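Putative NTP pyrophosphohydrolase (Exiguobacterium sibiricum 255-15, PDB 3NL9) probably hydrolyses nucleoside triphosphates to the monophosphate and pyrophosphate, as an all-helical member of the family related to phosphoribosyl-ATP pyrophosphohydrolase. Local coordinates at the interface of chains A and B. Coordinates in Å, arbitrary orientation; residue numbers count along the deposited sequence, not the author numbering. Chains: chain A/B, putative NTP pyrophosphohydrolase.

Contact 1: the interface of chains A and B. Residues chain A 75, 78-79, 83; chain B 57, 60-61.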
loop_
_atom_site.group_PDB
_atom_site.type_symbol
_atom_site.label_atom_id
_atom_site.label_comp_id
_atom_site.label_asym_id
_atom_site.label_seq_id
_atom_site.Cartn_x
_atom_site.Cartn_y
_atom_site.Cartn_z
ATOM N N VAL A 75 2.079 -9.756 -14.553
ATOM C CA VAL A 75 2.227 -11.186 -14.346
ATOM C C VAL A 75 3.024 -11.815 -15.499
ATOM O O VAL A 75 3.896 -12.644 -15.277
ATOM C CB VAL A 75 0.864 -11.896 -14.237
ATOM C CG1 VAL A 75 1.064 -13.404 -14.098
ATOM C CG2 VAL A 75 0.056 -11.376 -13.045
ATOM N N SER A 78 6.579 -11.030 -15.027
ATOM C CA SER A 78 7.144 -11.761 -13.869
ATOM C C SER A 78 7.332 -13.267 -14.114
ATOM O O SER A 78 8.234 -13.892 -13.541
ATOM C CB SER A 78 6.293 -11.531 -12.626
ATOM O OG SER A 78 6.417 -10.180 -12.207
ATOM N N LEU A 79 6.483 -13.834 -14.961
ATOM C CA LEU A 79 6.566 -15.256 -15.323
ATOM C C LEU A 79 7.914 -15.597 -15.980
ATOM O O LEU A 79 8.343 -16.751 -15.958
ATOM C CB LEU A 79 5.414 -15.642 -16.259
ATOM C CG LEU A 79 4.027 -15.815 -15.630
ATOM C CD1 LEU A 79 2.943 -16.054 -16.733
ATOM C CD2 LEU A 79 4.030 -16.957 -14.612
ATOM N N TYR A 83 12.503 -17.726 -9.915
ATOM C CA TYR A 83 11.829 -17.646 -8.610
ATOM C C TYR A 83 12.892 -17.710 -7.517
ATOM O O TYR A 83 13.960 -18.252 -7.735
ATOM C CB TYR A 83 10.762 -18.773 -8.441
ATOM C CG TYR A 83 9.632 -18.617 -9.419
ATOM C CD1 TYR A 83 8.554 -17.794 -9.133
ATOM C CD2 TYR A 83 9.672 -19.249 -10.658
ATOM C CE1 TYR A 83 7.539 -17.601 -10.057
ATOM C CE2 TYR A 83 8.663 -19.069 -11.595
ATOM C CZ TYR A 83 7.593 -18.233 -11.281
ATOM O OH TYR A 83 6.596 -18.036 -12.199
ATOM N N GLU B 57 6.426 -21.768 -11.018
ATOM C CA GLU B 57 5.357 -21.207 -11.853
ATOM C C GLU B 57 3.982 -21.711 -11.402
ATOM O O GLU B 57 3.026 -20.954 -11.367
ATOM C CB GLU B 57 5.628 -21.542 -13.329
ATOM C CG GLU B 57 4.567 -21.054 -14.288
ATOM C CD GLU B 57 4.961 -21.272 -15.741
ATOM O OE1 GLU B 57 5.642 -20.379 -16.307
ATOM O OE2 GLU B 57 4.578 -22.330 -16.302
ATOM N N PHE B 60 2.853 -19.891 -8.304
ATOM C CA PHE B 60 2.687 -18.486 -8.548
ATOM C C PHE B 60 1.365 -18.237 -9.293
ATOM O O PHE B 60 0.577 -17.370 -8.911
ATOM C CB PHE B 60 3.895 -17.957 -9.308
ATOM C CG PHE B 60 3.746 -16.557 -9.762
ATOM C CD1 PHE B 60 3.409 -15.571 -8.864
ATOM C CD2 PHE B 60 3.955 -16.219 -11.095
ATOM C CE1 PHE B 60 3.271 -14.273 -9.265
ATOM C CE2 PHE B 60 3.803 -14.913 -11.511
ATOM C CZ PHE B 60 3.468 -13.941 -10.602
ATOM N N LEU B 61 1.122 -19.036 -10.317
ATOM C CA LEU B 61 -0.106 -18.941 -11.080
ATOM C C LEU B 61 -1.342 -19.252 -10.217
ATOM O O LEU B 61 -2.370 -18.562 -10.339
ATOM C CB LEU B 61 -0.029 -19.844 -12.333
ATOM C CG LEU B 61 0.882 -19.327 -13.445
ATOM C CD1 LEU B 61 0.818 -20.210 -14.704
ATOM C CD2 LEU B 61 0.531 -17.857 -13.733
HETATM O O HOH W 1 7.344 -18.710 -14.687
#
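Helix 57-79 of one subunit meets the same helix of the other here, at the helix-to-helix interface of a putative, all-alpha NTP pyrophosphohydrolase: the last turns of the chain A copy, with A:Tyr83 from the loop that follows, pack on the first turns of the chain B copy. The A:Leu79 CD2 methyl lies at the edge of the B:Phe60 ring, in its plane, 3.6 Å from CD2, and also touches B:Leu61 CD2 at 3.7 Å, the two leucine side chains crossing at about a right angle. B:Phe60 has CG anti to its backbone N (chi1 173°), which carries the ring across to chain A, where A:Val75 CG1 adds a looser contact to CE2 at 4.1 Å. Next to the leucine, A:Tyr83 comes in at about a right angle to B:Phe60. Its phenol OH is 3.4 Å from B:Phe60 CD2, which lies in the tyrosine plane at the ring edge, so methyl and hydroxyl share one phenylalanine carbon. A water ties the polar rim together: it is 2.7 Å from A:Tyr83 OH, 2.9 Å from the B:Glu57 carboxylate OE1, and close to the A:Leu79 carbonyl O. In the deposited two-fold pair the patch joins the subunits, probably as part of a dimer interface.

Contact 2: the interface of chains A and B. Residues chain A 37, 40-41, 44; chain B 104.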
loop_
_atom_site.group_PDB
_atom_site.type_symbol
_atom_site.label_atom_id
_atom_site.label_comp_id
_atom_site.label_asym_id
_atom_site.label_seq_id
_atom_site.Cartn_x
_atom_site.Cartn_y
_atom_site.Cartn_z
ATOM N N ARG A 37 -3.180 -11.317 2.141
ATOM C CA ARG A 37 -2.745 -9.957 2.389
ATOM C C ARG A 37 -2.757 -9.135 1.144
ATOM O O ARG A 37 -3.197 -7.996 1.184
ATOM C CB ARG A 37 -1.389 -9.942 3.085
ATOM C CG ARG A 37 -1.489 -10.613 4.506
ATOM C CD ARG A 37 -0.558 -10.034 5.483
ATOM N NE ARG A 37 -0.881 -8.633 5.700
ATOM C CZ ARG A 37 -1.753 -8.158 6.590
ATOM N NH1 ARG A 37 -2.425 -8.960 7.438
ATOM N NH2 ARG A 37 -1.941 -6.855 6.628
ATOM N N TRP A 40 -6.464 -8.361 0.411
ATOM C CA TRP A 40 -7.008 -7.307 1.264
ATOM C C TRP A 40 -6.476 -5.940 0.894
ATOM O O TRP A 40 -7.224 -4.938 0.950
ATOM C CB TRP A 40 -6.713 -7.571 2.727
ATOM C CG TRP A 40 -7.307 -8.843 3.237
ATOM C CD1 TRP A 40 -8.482 -9.402 2.852
ATOM C CD2 TRP A 40 -6.783 -9.691 4.274
ATOM N NE1 TRP A 40 -8.711 -10.556 3.552
ATOM C CE2 TRP A 40 -7.694 -10.758 4.437
ATOM C CE3 TRP A 40 -5.640 -9.648 5.081
ATOM C CZ2 TRP A 40 -7.487 -11.797 5.357
ATOM C CZ3 TRP A 40 -5.427 -10.691 6.003
ATOM C CH2 TRP A 40 -6.349 -11.740 6.131
ATOM N N THR A 41 -5.180 -5.883 0.556
ATOM C CA THR A 41 -4.525 -4.604 0.237
ATOM C C THR A 41 -5.153 -4.040 -1.037
ATOM O O THR A 41 -5.538 -2.861 -1.092
ATOM C CB THR A 41 -2.975 -4.777 0.102
ATOM O OG1 THR A 41 -2.451 -5.439 1.275
ATOM C CG2 THR A 41 -2.264 -3.441 -0.093
ATOM N N GLU A 44 -8.721 -2.505 -1.059
ATOM C CA GLU A 44 -8.717 -1.080 -0.721
ATOM C C GLU A 44 -7.973 -0.223 -1.759
ATOM O O GLU A 44 -8.560 0.700 -2.323
ATOM C CB GLU A 44 -8.173 -0.899 0.698
ATOM C CG GLU A 44 -9.074 -1.556 1.742
ATOM C CD GLU A 44 -10.372 -0.777 1.991
ATOM O OE1 GLU A 44 -10.486 0.410 1.574
ATOM O OE2 GLU A 44 -11.301 -1.363 2.574
ATOM N N PHE B 104 -2.887 -2.089 5.753
ATOM C CA PHE B 104 -2.635 -3.486 5.325
ATOM C C PHE B 104 -1.172 -3.731 4.924
ATOM O O PHE B 104 -0.624 -4.773 5.183
ATOM C CB PHE B 104 -3.578 -3.872 4.175
ATOM C CG PHE B 104 -4.992 -4.257 4.643
ATOM C CD1 PHE B 104 -5.165 -5.342 5.486
ATOM C CD2 PHE B 104 -6.108 -3.558 4.218
ATOM C CE1 PHE B 104 -6.425 -5.740 5.896
ATOM C CE2 PHE B 104 -7.383 -3.951 4.612
ATOM C CZ PHE B 104 -7.538 -5.035 5.473
#
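B:Phe104 lies along A:Arg37, A:Trp40, A:Thr41 and A:Glu44, which line successive turns of helix 31-52, in the all-alpha fold of the PRA-PH-like pyrophosphohydrolases; its own helix is 87-112 of chain B. Its CB sits beside the hydroxyl OG1 of A:Thr41, 3.5 Å away, and the two side chains run past each other in opposite directions. That hydroxyl donates to the A:Arg37 carbonyl O one turn back, from above the carbonyl plane, which fixes how it is turned. Beyond CB, CG stands beside the backbone N (chi1 -80°), laying the ring against the chain A helix. At the CD1 edge, in the ring plane, A:Arg37 NH2 is 3.7 Å from CD1. Over one face lies A:Trp40: its CB stands above the CE1 and CZ half, shifted to the rim, 3.7 Å from B:Phe104 CE1, and its carbonyl O lies over the CD2 and CE2 half of the same face. The indole CE3 comes near CE1 as well. Near the rim, CE2 meets the CG methylene of A:Glu44 at 4.1 Å. The A:Arg37 chain, bent at chi2 and chi3, brings NH2 back to the phenylalanine's own backbone. It donates to B:Phe104 O over 2.9 Å, nearly straight at 164°, on a lone pair in the carbonyl plane and almost within the guanidinium plane.

Contact 3: the interface of chains A and B. Residues chain A 106, 109-110, 113-116; chain B 8, 102.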
loop_
_atom_site.group_PDB
_atom_site.type_symbol
_atom_site.label_atom_id
_atom_site.label_comp_id
_atom_site.label_asym_id
_atom_site.label_seq_id
_atom_site.Cartn_x
_atom_site.Cartn_y
_atom_site.Cartn_z
HETATM N N MSE A 106 2.064 6.269 -0.585
HETATM C CA MSE A 106 2.422 7.582 -0.110
HETATM C C MSE A 106 2.312 8.616 -1.219
HETATM O O MSE A 106 1.821 9.700 -0.951
HETATM C CB MSE A 106 3.800 7.631 0.574
HETATM C CG MSE A 106 3.840 6.899 1.920
HETATM SE SE MSE A 106 2.833 7.978 3.232
HETATM C CE MSE A 106 2.911 6.965 4.888
ATOM N N PHE A 109 -1.232 9.701 -1.626
ATOM C CA PHE A 109 -1.517 10.768 -0.679
ATOM C C PHE A 109 -0.982 12.091 -1.206
ATOM O O PHE A 109 -1.703 13.086 -1.177
ATOM C CB PHE A 109 -0.995 10.501 0.753
ATOM C CG PHE A 109 -1.847 9.537 1.529
ATOM C CD1 PHE A 109 -3.031 9.965 2.125
ATOM C CD2 PHE A 109 -1.508 8.212 1.625
ATOM C CE1 PHE A 109 -3.820 9.100 2.819
ATOM C CE2 PHE A 109 -2.303 7.330 2.322
ATOM C CZ PHE A 109 -3.460 7.779 2.925
ATOM N N VAL A 110 0.258 12.115 -1.704
ATOM C CA VAL A 110 0.841 13.386 -2.222
ATOM C C VAL A 110 -0.027 13.930 -3.370
ATOM O O VAL A 110 -0.277 15.148 -3.475
ATOM C CB VAL A 110 2.312 13.197 -2.699
ATOM C CG1 VAL A 110 2.834 14.388 -3.635
ATOM C CG2 VAL A 110 3.234 12.928 -1.487
ATOM N N GLY A 113 -3.027 15.469 -2.106
ATOM C CA GLY A 113 -2.771 16.560 -1.170
ATOM C C GLY A 113 -3.311 16.316 0.235
ATOM O O GLY A 113 -3.706 17.256 0.926
ATOM N N LEU A 114 -3.353 15.052 0.634
ATOM C CA LEU A 114 -3.794 14.667 1.970
ATOM C C LEU A 114 -2.629 14.148 2.797
ATOM O O LEU A 114 -1.852 13.269 2.347
ATOM C CB LEU A 114 -4.868 13.572 1.925
ATOM C CG LEU A 114 -6.309 13.901 1.568
ATOM C CD1 LEU A 114 -7.047 12.562 1.377
ATOM C CD2 LEU A 114 -6.980 14.787 2.618
ATOM N N GLU A 115 -2.534 14.653 4.027
ATOM C CA GLU A 115 -1.533 14.177 4.975
ATOM C C GLU A 115 -2.129 12.943 5.601
ATOM O O GLU A 115 -3.276 13.001 6.094
ATOM C CB GLU A 115 -1.190 15.285 5.976
ATOM C CG GLU A 115 -0.378 16.344 5.303
ATOM C CD GLU A 115 -0.130 17.577 6.127
ATOM O OE1 GLU A 115 -0.469 17.590 7.330
ATOM O OE2 GLU A 115 0.406 18.541 5.528
ATOM N N PRO A 116 -1.418 11.794 5.499
ATOM C CA PRO A 116 -1.968 10.510 5.959
ATOM C C PRO A 116 -1.973 10.285 7.473
ATOM O O PRO A 116 -2.784 9.490 7.983
ATOM C CB PRO A 116 -1.022 9.469 5.305
ATOM C CG PRO A 116 0.248 10.152 5.170
ATOM C CD PRO A 116 -0.152 11.583 4.765
ATOM N N TYR B 8 5.612 10.698 4.183
ATOM C CA TYR B 8 4.841 11.565 3.297
ATOM C C TYR B 8 5.697 12.730 2.780
ATOM O O TYR B 8 5.642 13.081 1.589
ATOM C CB TYR B 8 3.572 12.081 4.035
ATOM C CG TYR B 8 2.753 13.083 3.234
ATOM C CD1 TYR B 8 1.944 12.687 2.166
ATOM C CD2 TYR B 8 2.837 14.435 3.514
ATOM C CE1 TYR B 8 1.197 13.645 1.425
ATOM C CE2 TYR B 8 2.114 15.372 2.796
ATOM C CZ TYR B 8 1.299 14.977 1.751
ATOM O OH TYR B 8 0.586 15.943 1.059
ATOM N N LEU B 102 -2.642 1.512 3.248
ATOM C CA LEU B 102 -1.448 1.768 4.095
ATOM C C LEU B 102 -1.431 0.848 5.301
ATOM O O LEU B 102 -0.385 0.240 5.640
ATOM C CB LEU B 102 -1.402 3.245 4.537
ATOM C CG LEU B 102 -0.317 3.707 5.512
ATOM C CD1 LEU B 102 1.088 3.413 4.944
ATOM C CD2 LEU B 102 -0.506 5.173 5.811
HETATM O O HOH W 2 1.006 16.927 -1.774
#
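The N-terminal helix 7-17 of chain B drops B:Tyr8 onto the end of helix 87-112 of chain A and the loop after it, while helix 87-112 of chain B touches its chain A counterpart through B:Leu102. A chi1 of 175° turns the tyrosine ring away from the backbone N of its own helix, between the A:Val110 side of helix 87-112 and loop 113-116. There it is clasped. On one face A:Pro116 CD lies 3.5 Å from CD1 of B:Tyr8, with A:Glu115 CA over the ring centre and its CG near CE2. On the opposite face A:Val110 CG2 stands 3.6 Å from B:Tyr8 CE1, and A:Phe109 CB is nearer the rim. At the tip the phenol OH shares a water with the A:Val110 carbonyl O, 3.0 Å and 2.8 Å from it respectively. Inside chain A, A:Pro116 CB sits over the centre of the A:Phe109 ring, so the proline is itself backed by an aromatic face. Selenomethionine A:Met106, bent at chi2, spans the two parts of the patch: SE lies near the B:Tyr8 backbone, and CE meets B:Leu102 CD2 at 4.0 Å. The site sits where helix 87-112 gives way to the loop leading into helix 117-128.

Contact 2 lies between the others, its C-alpha centre about 20 Å from that of contact 1 and about 17 Å from that of contact 3, while contacts 1 and 3 are about 31 Å apart. Contacts 2 and 3 share helix 87-112 of chain B, through B:Phe104 and B:Leu102; contact 3 adds helix 87-112 of chain A and helix 7-17 of chain B. Contact 1 uses helix 57-79 from both chains, with A:Tyr83 of the following loop. With its two-fold twins, pairing spreads over four helices of each subunit, consistent with a stable dimer, though the structure alone does not show its state in solution.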